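Local coordinates for protein homoserine kinase (Cytophaga hutchinsonii, PDB 4P52) that probably catalyses the ATP-dependent phosphorylation of L-homoserine to O-phospho-L-homoserine, a step of threonine biosynthesis, at residues K110-G115 with S121-V126; A127-I132 with P147-G152; A36-G41 with G230-G235; L45-D50 with F289-S294; L260-D265 with I312-D317. One frame throughout, in Å; residues are numbered along the deposited sequence.

Contact 1: residues K110-G115 with S121-V126; sequences KKMPLG and SAASTV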
# COMPACT_ATOMS: atom_id res chain seq x y z
N LYS A 110 -12.50 -14.80 29.53
CA LYS A 110 -12.36 -15.11 28.10
C LYS A 110 -13.71 -15.49 27.53
O LYS A 110 -14.34 -16.46 27.97
CB LYS A 110 -11.37 -16.26 27.86
CG LYS A 110 -9.98 -16.00 28.40
CD LYS A 110 -9.29 -14.84 27.70
CE LYS A 110 -8.91 -15.21 26.28
NZ LYS A 110 -7.95 -14.24 25.68
N LYS A 111 -14.14 -14.71 26.54
CA LYS A 111 -15.38 -14.95 25.83
C LYS A 111 -15.01 -15.34 24.41
O LYS A 111 -15.82 -15.23 23.49
CB LYS A 111 -16.28 -13.70 25.85
CG LYS A 111 -16.74 -13.28 27.25
CD LYS A 111 -18.17 -13.70 27.55
CE LYS A 111 -19.17 -12.75 26.90
NZ LYS A 111 -20.44 -12.69 27.67
N MSE A 112 -13.78 -15.79 24.24
CA MSE A 112 -13.26 -16.18 22.94
C MSE A 112 -12.13 -17.13 23.18
O MSE A 112 -11.48 -17.06 24.22
CB MSE A 112 -12.74 -14.97 22.18
CG MSE A 112 -11.55 -14.28 22.85
SE MSE A 112 -11.00 -12.71 21.77
CE MSE A 112 -10.48 -13.62 20.11
N PRO A 113 -11.86 -18.02 22.21
CA PRO A 113 -10.83 -19.05 22.38
C PRO A 113 -9.40 -18.55 22.14
O PRO A 113 -9.19 -17.67 21.31
CB PRO A 113 -11.23 -20.11 21.36
CG PRO A 113 -12.03 -19.37 20.32
CD PRO A 113 -12.47 -18.05 20.86
N LEU A 114 -8.43 -19.10 22.85
CA LEU A 114 -7.04 -18.67 22.71
C LEU A 114 -6.40 -19.27 21.46
O LEU A 114 -6.81 -20.36 21.02
CB LEU A 114 -6.23 -19.05 23.94
CG LEU A 114 -6.96 -18.91 25.28
CD1 LEU A 114 -7.55 -20.25 25.74
CD2 LEU A 114 -5.99 -18.35 26.31
N GLY A 115 -5.43 -18.55 20.89
CA GLY A 115 -4.74 -18.93 19.65
C GLY A 115 -5.70 -19.21 18.50
O GLY A 115 -5.48 -20.12 17.70
N SER A 121 -5.09 -12.47 22.98
CA SER A 121 -4.24 -11.85 23.96
C SER A 121 -4.37 -10.32 23.93
O SER A 121 -4.38 -9.67 24.97
CB SER A 121 -2.80 -12.29 23.73
OG SER A 121 -2.12 -12.22 24.96
N ALA A 122 -4.51 -9.76 22.73
CA ALA A 122 -4.65 -8.33 22.56
C ALA A 122 -5.90 -7.78 23.27
O ALA A 122 -5.83 -6.75 23.96
CB ALA A 122 -4.71 -7.99 21.07
N ALA A 123 -7.01 -8.49 23.09
CA ALA A 123 -8.31 -8.09 23.61
C ALA A 123 -8.27 -8.00 25.13
O ALA A 123 -8.73 -7.00 25.71
CB ALA A 123 -9.40 -9.07 23.15
N SER A 124 -7.68 -9.00 25.77
CA SER A 124 -7.51 -9.00 27.21
C SER A 124 -6.71 -7.79 27.68
O SER A 124 -7.08 -7.11 28.66
CB SER A 124 -6.78 -10.27 27.62
OG SER A 124 -7.66 -11.38 27.53
N THR A 125 -5.61 -7.55 26.99
CA THR A 125 -4.66 -6.52 27.36
C THR A 125 -5.29 -5.14 27.19
O THR A 125 -5.16 -4.28 28.08
CB THR A 125 -3.42 -6.63 26.48
OG1 THR A 125 -2.89 -7.96 26.57
CG2 THR A 125 -2.38 -5.64 26.91
N VAL A 126 -5.98 -4.95 26.05
CA VAL A 126 -6.64 -3.69 25.75
C VAL A 126 -7.78 -3.47 26.78
O VAL A 126 -7.93 -2.37 27.31
CB VAL A 126 -7.16 -3.67 24.30
CG1 VAL A 126 -8.16 -2.57 24.08
CG2 VAL A 126 -6.00 -3.53 23.34
O HOH W 1 -5.46 -13.55 27.11
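Lys110 bends its chain over Ser124: Lys110 CD lies 3.8 Å from Ser124 OG, and the ammonium Lys110 NZ comes to 3.4 Å from Ser124 OG. Bends at chi2 and chi3 fold the lysine back on itself, carrying its end to the helix although CB does not point at it. One water bridges the pair, accepting from Lys110 NZ at 3.0 Å and donating to Ser124 OG at 3.1 Å. Asp54 joins from strand 52-61, forming a salt bridge with Lys110 NZ and a hydrogen bond with Ser124 OG, while Ser120 OG also bonds to the lysine. One residue back on the helix, Ala123 CB meets the SE atom of Met112, present as selenomethionine, at 4.2 Å. Within the helix, Ser121 O takes two donors from opposite faces of its carbonyl plane: Thr125 OG1 at 2.8 Å, and Thr125 N. The hydroxyl makes a C=O...donor angle of 144° and stands 34° out of that plane. The two segments hold the two ends of the glycine- and serine-rich signature of GHMP kinases that leads into helix 120-135 and in relatives wraps the phosphates of ATP. Lys110 and Met112 thus join the end of strand 103-110 and the loop after it to the first turns of that helix. A buried ammonium held by the Asp54 carboxylate, the Ser120 hydroxyl and a water is probably kept charged, and Asp54 is probably kept ionised by the same pairing.

Contact 2: residues A127-I132 with P147-G152; sequences AGVYAI and PFAMEG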
# COMPACT_ATOMS: atom_id res chain seq x y z
N ALA A 127 -8.54 -4.52 27.07
CA ALA A 127 -9.54 -4.45 28.10
C ALA A 127 -8.98 -3.97 29.45
O ALA A 127 -9.55 -3.04 30.06
CB ALA A 127 -10.27 -5.77 28.25
N GLY A 128 -7.86 -4.54 29.89
CA GLY A 128 -7.26 -4.12 31.16
C GLY A 128 -6.83 -2.66 31.19
O GLY A 128 -7.06 -1.95 32.18
N VAL A 129 -6.22 -2.20 30.11
CA VAL A 129 -5.62 -0.87 30.08
C VAL A 129 -6.70 0.20 29.98
O VAL A 129 -6.69 1.21 30.70
CB VAL A 129 -4.61 -0.73 28.92
CG1 VAL A 129 -4.10 0.68 28.84
CG2 VAL A 129 -3.45 -1.67 29.15
N TYR A 130 -7.67 -0.05 29.10
CA TYR A 130 -8.83 0.77 28.99
C TYR A 130 -9.51 0.86 30.33
O TYR A 130 -9.85 1.95 30.77
CB TYR A 130 -9.79 0.17 28.00
CG TYR A 130 -10.83 1.10 27.54
CD1 TYR A 130 -10.56 2.02 26.51
CD2 TYR A 130 -12.11 1.09 28.10
CE1 TYR A 130 -11.55 2.91 26.05
CE2 TYR A 130 -13.10 1.97 27.66
CZ TYR A 130 -12.80 2.88 26.63
OH TYR A 130 -13.76 3.74 26.18
N ALA A 131 -9.70 -0.30 30.97
CA ALA A 131 -10.38 -0.37 32.26
C ALA A 131 -9.72 0.49 33.31
O ALA A 131 -10.40 1.32 33.93
CB ALA A 131 -10.47 -1.80 32.76
N ILE A 132 -8.41 0.31 33.50
CA ILE A 132 -7.68 1.00 34.58
C ILE A 132 -7.73 2.51 34.37
O ILE A 132 -7.89 3.29 35.32
CB ILE A 132 -6.23 0.48 34.78
CG1 ILE A 132 -5.62 1.02 36.07
CG2 ILE A 132 -5.33 0.83 33.61
CD1 ILE A 132 -6.32 0.54 37.33
N PRO A 147 0.89 2.25 23.83
CA PRO A 147 2.21 1.71 24.21
C PRO A 147 2.15 0.75 25.41
O PRO A 147 2.87 -0.27 25.43
CB PRO A 147 3.03 2.96 24.57
CG PRO A 147 2.31 4.11 23.94
CD PRO A 147 0.85 3.72 23.90
N PHE A 148 1.31 1.06 26.39
CA PHE A 148 1.17 0.19 27.54
C PHE A 148 0.62 -1.17 27.15
O PHE A 148 1.06 -2.19 27.67
CB PHE A 148 0.31 0.84 28.60
CG PHE A 148 0.87 2.12 29.09
CD1 PHE A 148 2.05 2.13 29.81
CD2 PHE A 148 0.24 3.32 28.82
CE1 PHE A 148 2.59 3.32 30.27
CE2 PHE A 148 0.76 4.52 29.28
CZ PHE A 148 1.94 4.52 30.00
N ALA A 149 -0.33 -1.18 26.23
CA ALA A 149 -0.89 -2.43 25.77
C ALA A 149 0.17 -3.21 24.98
O ALA A 149 0.27 -4.42 25.13
CB ALA A 149 -2.15 -2.19 24.95
N MSE A 150 0.98 -2.49 24.20
CA MSE A 150 2.13 -3.07 23.48
C MSE A 150 3.17 -3.66 24.42
O MSE A 150 3.56 -4.81 24.25
CB MSE A 150 2.78 -2.04 22.54
CG MSE A 150 1.96 -1.53 21.34
SE MSE A 150 1.44 -3.00 20.11
CE MSE A 150 3.15 -3.32 19.15
N GLU A 151 3.67 -2.88 25.40
CA GLU A 151 4.68 -3.38 26.36
C GLU A 151 4.17 -4.60 27.14
O GLU A 151 4.91 -5.58 27.38
CB GLU A 151 5.09 -2.31 27.36
CG GLU A 151 5.99 -1.19 26.85
CD GLU A 151 6.00 0.05 27.77
OE1 GLU A 151 5.67 -0.05 28.98
OE2 GLU A 151 6.35 1.16 27.29
N GLY A 152 2.90 -4.55 27.54
CA GLY A 152 2.24 -5.67 28.19
C GLY A 152 2.36 -6.95 27.38
O GLY A 152 2.89 -7.95 27.88
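Val129 reaches from helix 120-135 to Phe148 and Ala149 of helix 146-157, a small helix-to-helix contact in the alpha/beta N-terminal domain of the GHMP kinase fold. Ahead of it in the chain, Ala127 faces the other way, onto Ala31 and Val56 of the mixed sheet, so the helix lies between that sheet and its partner helix. Val129 itself divides its two methyls between neighbouring residues. Val129 CG1, anti to the backbone N (chi1 175°), meets Phe148 CB at 4.4 Å, while the phenyl ring leads away toward Thr97 and Met140. The Val129 side chain also touches Ser90 of helix 86-98 and Leu145. After it, Tyr130 and Ala131 turn back to the sheet on Val29, while Ile132 reaches Ile91 and Tyr94 of helix 86-98, which thus borders both segments. The closest pair of CA atoms is Val129 CA and Ala149 CA, 6.6 Å apart, and no hydrogen bond crosses between the two segments. The second methyl, Val129 CG2, settles over the start of residue 149, 4.3 Å from Ala149 N and 4.4 Å from Ala149 CB.

Contact 3: residues A36-G41 with G230-G235; sequences ANVSCG and GGLVAG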
# COMPACT_ATOMS: atom_id res chain seq x y z
N ALA A 36 -6.42 -9.48 11.90
CA ALA A 36 -5.16 -8.95 11.39
C ALA A 36 -4.75 -9.53 10.02
O ALA A 36 -5.32 -10.54 9.57
CB ALA A 36 -4.06 -9.11 12.42
N ASN A 37 -3.79 -8.86 9.37
CA ASN A 37 -3.31 -9.19 8.03
C ASN A 37 -4.27 -8.86 6.90
O ASN A 37 -3.88 -8.23 5.90
CB ASN A 37 -2.76 -10.61 7.98
CG ASN A 37 -1.73 -10.84 9.09
OD1 ASN A 37 -1.01 -9.91 9.49
ND2 ASN A 37 -1.69 -12.04 9.62
N VAL A 38 -5.54 -9.21 7.05
CA VAL A 38 -6.55 -8.78 6.06
C VAL A 38 -6.04 -9.10 4.63
O VAL A 38 -5.92 -8.21 3.78
CB VAL A 38 -6.93 -7.28 6.21
CG1 VAL A 38 -8.12 -6.91 5.33
CG2 VAL A 38 -7.22 -6.93 7.67
N SER A 39 -5.71 -10.37 4.39
CA SER A 39 -5.18 -10.77 3.08
C SER A 39 -3.74 -10.26 2.82
O SER A 39 -2.76 -10.77 3.40
CB SER A 39 -6.13 -10.32 1.96
OG SER A 39 -5.80 -11.00 0.77
N CYS A 40 -3.60 -9.27 1.95
CA CYS A 40 -2.27 -8.94 1.46
C CYS A 40 -1.47 -8.09 2.46
O CYS A 40 -0.25 -8.03 2.36
CB CYS A 40 -2.36 -8.24 0.11
SG CYS A 40 -3.40 -6.77 0.21
N GLY A 41 -2.14 -7.49 3.43
CA GLY A 41 -1.49 -6.57 4.35
C GLY A 41 -0.89 -7.22 5.58
O GLY A 41 -1.08 -6.72 6.70
N GLY A 230 -1.45 -1.50 -1.69
CA GLY A 230 -1.86 -0.18 -2.16
C GLY A 230 -3.27 -0.22 -2.75
O GLY A 230 -4.06 0.70 -2.53
N GLY A 231 -3.57 -1.29 -3.49
CA GLY A 231 -4.85 -1.47 -4.14
C GLY A 231 -5.94 -1.58 -3.10
O GLY A 231 -7.03 -1.08 -3.30
N LEU A 232 -5.62 -2.25 -1.99
CA LEU A 232 -6.58 -2.44 -0.91
C LEU A 232 -6.84 -1.15 -0.13
O LEU A 232 -7.99 -0.79 0.11
CB LEU A 232 -6.09 -3.54 0.03
CG LEU A 232 -7.00 -4.13 1.11
CD1 LEU A 232 -8.37 -4.48 0.56
CD2 LEU A 232 -6.36 -5.39 1.64
N VAL A 233 -5.78 -0.45 0.27
CA VAL A 233 -5.92 0.83 0.95
C VAL A 233 -6.72 1.86 0.12
O VAL A 233 -7.60 2.54 0.65
CB VAL A 233 -4.55 1.38 1.36
CG1 VAL A 233 -4.63 2.82 1.85
CG2 VAL A 233 -3.94 0.50 2.44
N ALA A 234 -6.42 1.94 -1.18
CA ALA A 234 -7.13 2.85 -2.08
C ALA A 234 -8.58 2.42 -2.19
O ALA A 234 -9.47 3.25 -2.03
CB ALA A 234 -6.46 2.92 -3.45
N GLY A 235 -8.81 1.14 -2.46
CA GLY A 235 -10.15 0.53 -2.43
C GLY A 235 -11.01 0.82 -1.20
O GLY A 235 -12.22 1.00 -1.33
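The 3.0 Å bond from Ala234 N to Gly230 O spans the helical turn that aims Leu232 at the loop Ala36-Gly41, where its CD2 methyl meets Cys40 and Val38. With CG anti to the backbone N (chi1 -169°), the leucine stretches away from its helix and brings CD2 alone into the loop. There Leu232 CD2 lies 3.6 Å from Cys40 SG. The same methyl touches a carbonyl oxygen as well, Leu232 CD2 being 3.6 Å from Val38 O. A looser apolar contact, 4.4 Å, joins Val38 CG1 to Leu232 CD2. A type II' beta turn from Val38 to Gly41 brings these groups together, wrapping the chain so that the side chains of Val38 and Cys40 both face the helix. The cysteine swings its sulfur back over its own backbone (chi1 56°). At the base of the turn Asn37 OD1 bonds to Asp43 N, tying the two ends of the loop together. The loop connects strands 26-36 and 45-49, and Leu232 also packs on Leu45 of the latter and on Ile244 and Ser247 of helix 241-247. Farther round helix 219-237, Val233 packs on Gly230 and Ala234 on Leu187, both of the second subunit, so this helix meets the loop through one side chain and the neighbouring chain through the next two residues.

Contact 4: residues L45-D50 with F289-S294; sequences LGFAVD and FALSTS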
# COMPACT_ATOMS: atom_id res chain seq x y z
N LEU A 45 -2.23 -4.36 8.34
CA LEU A 45 -3.67 -4.03 8.32
C LEU A 45 -4.39 -4.88 9.35
O LEU A 45 -4.05 -6.03 9.56
CB LEU A 45 -4.29 -4.32 6.97
CG LEU A 45 -3.65 -3.66 5.75
CD1 LEU A 45 -4.31 -4.20 4.48
CD2 LEU A 45 -3.76 -2.14 5.84
N GLY A 46 -5.40 -4.30 9.98
CA GLY A 46 -6.19 -4.99 10.98
C GLY A 46 -7.47 -4.21 11.20
O GLY A 46 -7.52 -2.97 10.99
N PHE A 47 -8.53 -4.90 11.62
CA PHE A 47 -9.78 -4.23 11.93
C PHE A 47 -10.53 -4.98 13.01
O PHE A 47 -10.33 -6.18 13.19
CB PHE A 47 -10.64 -4.04 10.67
CG PHE A 47 -11.16 -5.32 10.08
CD1 PHE A 47 -12.33 -5.91 10.59
CD2 PHE A 47 -10.51 -5.93 8.99
CE1 PHE A 47 -12.83 -7.07 10.03
CE2 PHE A 47 -11.00 -7.10 8.42
CZ PHE A 47 -12.17 -7.67 8.95
N ALA A 48 -11.39 -4.26 13.74
CA ALA A 48 -12.10 -4.84 14.89
C ALA A 48 -13.45 -5.34 14.46
O ALA A 48 -14.08 -4.79 13.55
CB ALA A 48 -12.25 -3.82 15.99
N VAL A 49 -13.93 -6.40 15.10
CA VAL A 49 -15.28 -6.85 14.80
C VAL A 49 -16.11 -6.73 16.06
O VAL A 49 -15.56 -6.34 17.08
CB VAL A 49 -15.32 -8.26 14.20
CG1 VAL A 49 -14.77 -8.21 12.79
CG2 VAL A 49 -14.57 -9.25 15.08
N ASP A 50 -17.41 -7.02 15.97
CA ASP A 50 -18.32 -6.88 17.11
C ASP A 50 -18.13 -8.00 18.14
O ASP A 50 -18.23 -7.74 19.34
CB ASP A 50 -19.79 -6.91 16.67
CG ASP A 50 -20.21 -5.68 15.86
OD1 ASP A 50 -19.46 -4.66 15.78
OD2 ASP A 50 -21.34 -5.73 15.30
N PHE A 289 -11.61 -15.34 7.50
CA PHE A 289 -12.61 -14.28 7.36
C PHE A 289 -12.91 -14.06 5.89
O PHE A 289 -12.06 -14.33 5.01
CB PHE A 289 -12.14 -12.96 7.99
CG PHE A 289 -11.11 -12.25 7.18
CD1 PHE A 289 -9.79 -12.69 7.17
CD2 PHE A 289 -11.47 -11.17 6.38
CE1 PHE A 289 -8.84 -12.06 6.37
CE2 PHE A 289 -10.52 -10.53 5.58
CZ PHE A 289 -9.21 -10.98 5.56
N ALA A 290 -14.11 -13.56 5.64
CA ALA A 290 -14.47 -13.18 4.28
C ALA A 290 -15.08 -11.79 4.34
O ALA A 290 -15.66 -11.41 5.37
CB ALA A 290 -15.45 -14.19 3.68
N LEU A 291 -14.93 -11.03 3.25
CA LEU A 291 -15.56 -9.73 3.20
C LEU A 291 -16.66 -9.80 2.17
O LEU A 291 -16.54 -10.51 1.17
CB LEU A 291 -14.53 -8.63 2.89
CG LEU A 291 -13.39 -8.42 3.92
CD1 LEU A 291 -12.47 -7.32 3.45
CD2 LEU A 291 -13.90 -8.06 5.31
N SER A 292 -17.77 -9.11 2.46
CA SER A 292 -18.84 -8.96 1.48
C SER A 292 -19.51 -7.59 1.66
O SER A 292 -19.11 -6.83 2.56
CB SER A 292 -19.87 -10.08 1.60
OG SER A 292 -20.34 -10.16 2.94
N THR A 293 -20.52 -7.30 0.84
CA THR A 293 -21.13 -5.98 0.86
C THR A 293 -22.58 -5.91 1.35
O THR A 293 -23.24 -4.90 1.17
CB THR A 293 -21.00 -5.28 -0.51
OG1 THR A 293 -21.68 -6.06 -1.50
CG2 THR A 293 -19.56 -5.20 -0.91
N SER A 294 -23.07 -6.96 2.00
CA SER A 294 -24.38 -6.92 2.66
C SER A 294 -24.50 -8.03 3.70
O SER A 294 -23.80 -9.03 3.63
CB SER A 294 -25.52 -7.06 1.66
OG SER A 294 -25.54 -8.36 1.12
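Phe289 leads the second segment into the contact: its CD2 lies 4.4 Å from Phe47 CZ, at the edge of the Phe47 ring and near that ring's plane. Phe47 extends this far on a chi1 of 68°, with CZ pointing across at strand 288-292. Ala290 faces the opposite way, onto Ile301 of helix 295-310. Leu291 returns to the phenylalanines, and its CD2 comes within 4.0 Å of Phe47 CZ as the two side chains slide past each other in opposite directions. Its CG sits in the plane of the Phe289 ring, at the edge, so leucine and phenylalanine from alternate residues make one apolar patch. That patch belongs to the antiparallel four-stranded sheet of the C-terminal domain, whose 2-3-1-4 strand order is that of a ferredoxin-like fold, while Phe47 comes from strand 45-49 of the mixed N-terminal sheet. Ala195, on the neighbouring strand 194-200, touches both Phe47 and Leu291, and Met248 packs on Phe289 and Leu291. Ser292 again turns to helix 295-310, and Ser294 is the N-cap of this helix, its OG bonded to Ala297 N.

Contact 5: residues L260-D265 with I312-D317; sequences LIPGFD and INIGSD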
# COMPACT_ATOMS: atom_id res chain seq x y z
N LEU A 260 -1.36 -25.55 7.32
CA LEU A 260 -1.63 -25.78 8.72
C LEU A 260 -3.12 -25.78 9.04
O LEU A 260 -3.51 -26.23 10.11
CB LEU A 260 -0.96 -24.71 9.57
CG LEU A 260 0.57 -24.68 9.51
CD1 LEU A 260 1.12 -23.49 10.29
CD2 LEU A 260 1.20 -26.00 9.97
N ILE A 261 -3.96 -25.27 8.15
CA ILE A 261 -5.36 -25.14 8.49
C ILE A 261 -6.22 -26.17 7.79
O ILE A 261 -6.36 -26.15 6.56
CB ILE A 261 -5.90 -23.72 8.18
CG1 ILE A 261 -5.11 -22.68 8.98
CG2 ILE A 261 -7.41 -23.65 8.42
CD1 ILE A 261 -5.32 -21.25 8.51
N PRO A 262 -6.83 -27.07 8.56
CA PRO A 262 -7.58 -28.14 7.90
C PRO A 262 -8.73 -27.59 7.07
O PRO A 262 -9.48 -26.76 7.56
CB PRO A 262 -8.13 -28.95 9.08
CG PRO A 262 -7.23 -28.60 10.23
CD PRO A 262 -6.84 -27.17 10.02
N GLY A 263 -8.84 -28.04 5.82
CA GLY A 263 -9.95 -27.67 4.95
C GLY A 263 -9.88 -26.28 4.36
O GLY A 263 -10.83 -25.81 3.72
N PHE A 264 -8.74 -25.61 4.54
CA PHE A 264 -8.65 -24.22 4.17
C PHE A 264 -9.08 -24.00 2.73
O PHE A 264 -9.89 -23.10 2.45
CB PHE A 264 -7.23 -23.69 4.34
CG PHE A 264 -7.08 -22.27 3.88
CD1 PHE A 264 -7.52 -21.23 4.66
CD2 PHE A 264 -6.57 -21.99 2.62
CE1 PHE A 264 -7.44 -19.92 4.23
CE2 PHE A 264 -6.47 -20.67 2.18
CZ PHE A 264 -6.90 -19.64 3.00
N ASP A 265 -8.53 -24.79 1.82
CA ASP A 265 -8.81 -24.57 0.42
C ASP A 265 -10.29 -24.71 0.08
O ASP A 265 -10.83 -23.87 -0.67
CB ASP A 265 -7.96 -25.49 -0.44
CG ASP A 265 -6.47 -25.22 -0.28
OD1 ASP A 265 -6.10 -24.07 0.11
OD2 ASP A 265 -5.67 -26.15 -0.55
N ILE A 312 -15.77 -32.04 6.97
CA ILE A 312 -14.61 -32.75 7.48
C ILE A 312 -14.70 -32.95 8.99
O ILE A 312 -13.71 -33.27 9.63
CB ILE A 312 -13.29 -32.12 7.00
CG1 ILE A 312 -13.11 -30.69 7.54
CG2 ILE A 312 -13.19 -32.23 5.48
CD1 ILE A 312 -11.73 -30.14 7.27
N ASN A 313 -15.90 -32.79 9.53
CA ASN A 313 -16.23 -33.12 10.92
C ASN A 313 -15.48 -32.25 11.91
O ASN A 313 -15.06 -32.70 12.98
CB ASN A 313 -16.04 -34.62 11.20
CG ASN A 313 -16.72 -35.07 12.50
OD1 ASN A 313 -17.76 -34.55 12.87
ND2 ASN A 313 -16.14 -36.06 13.18
N ILE A 314 -15.30 -30.98 11.56
CA ILE A 314 -14.73 -30.01 12.48
C ILE A 314 -15.78 -28.98 12.89
O ILE A 314 -16.37 -28.32 12.04
CB ILE A 314 -13.47 -29.36 11.89
CG1 ILE A 314 -12.39 -30.43 11.69
CG2 ILE A 314 -13.00 -28.24 12.79
CD1 ILE A 314 -11.12 -29.94 11.06
N GLY A 315 -16.02 -28.86 14.21
CA GLY A 315 -16.94 -27.87 14.77
C GLY A 315 -16.48 -26.44 14.49
O GLY A 315 -15.29 -26.19 14.31
N SER A 316 -17.43 -25.51 14.48
CA SER A 316 -17.15 -24.18 13.95
C SER A 316 -18.13 -23.15 14.58
O SER A 316 -19.29 -23.46 14.87
CB SER A 316 -17.22 -24.20 12.38
OG SER A 316 -18.53 -24.45 11.83
N ASP A 317 -17.64 -21.93 14.78
CA ASP A 317 -18.49 -20.81 15.17
C ASP A 317 -18.35 -19.72 14.13
O ASP A 317 -17.24 -19.40 13.69
CB ASP A 317 -18.11 -20.26 16.55
CG ASP A 317 -18.21 -21.31 17.64
OD1 ASP A 317 -19.33 -21.79 17.93
OD2 ASP A 317 -17.14 -21.66 18.19
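A type II beta turn from Ile261 to Phe264 meets the Schellman motif that ends helix 295-310, and Pro262 of the turn packs against Ile312 and Ile314 of the motif. The closest approach is Pro262 CB to Ile314 CD1, 3.7 Å, with the two side chains crossing at about a right angle. Ile314 CD1 also lies 4.2 Å from Pro262 CG, beside the CB-CG edge of the pyrrolidine ring. Ile312 brings its own CD1 to the next residue along, 3.8 Å from Gly263 CA, and Ile312 CD1 also touches Pro262 CB at 4.2 Å. This methyl sits against the Pro262-Gly263 peptide, and because Gly263 has no side chain its CA is itself a contact surface. A chi1 of 64° sends the longer branch of Ile312, CG1 and CD1, to that peptide. Asn313, between the two isoleucines, is the C-prime residue of the Schellman motif and has positive phi; the chain turns there, and both isoleucines face the proline turn. That turn is closed by Phe264 N bonding to Ile261 O at 3.2 Å, and Gly263 is the N-cap of helix 264-273. This is a surface contact, apolar throughout, with no hydrogen bond between the segments. It sets the start of helix 264-273 beside the end of helix 295-310 in the C-terminal domain, while Ile261 and Phe264 pack on Ile281 of strand 278-281 and Ile314 on Pro200 of strand 194-200.

Overall arrangement
Contacts 1 and 2 lie in series along helix 120-135, their centres 13 Å apart, and touch through Thr125 and Ala149; both belong to the N-terminal GHMP domain. Contacts 3 and 4 cross along the chain, with centres 12 Å apart, and pack directly through Val38 on Phe289 and Phe47, so loop 36-41 and strand 45-49 both pack on elements of the C-terminal domain. Contact 5, on the C-terminal domain's surface, stands about 33 Å from contact 2 (centre to centre) and shares the four-stranded sheet with contact 4. The chain thus forms two domains sewn together at contacts 3 and 4, an arrangement in keeping with GHMP kinases, whose active site lies between the domains.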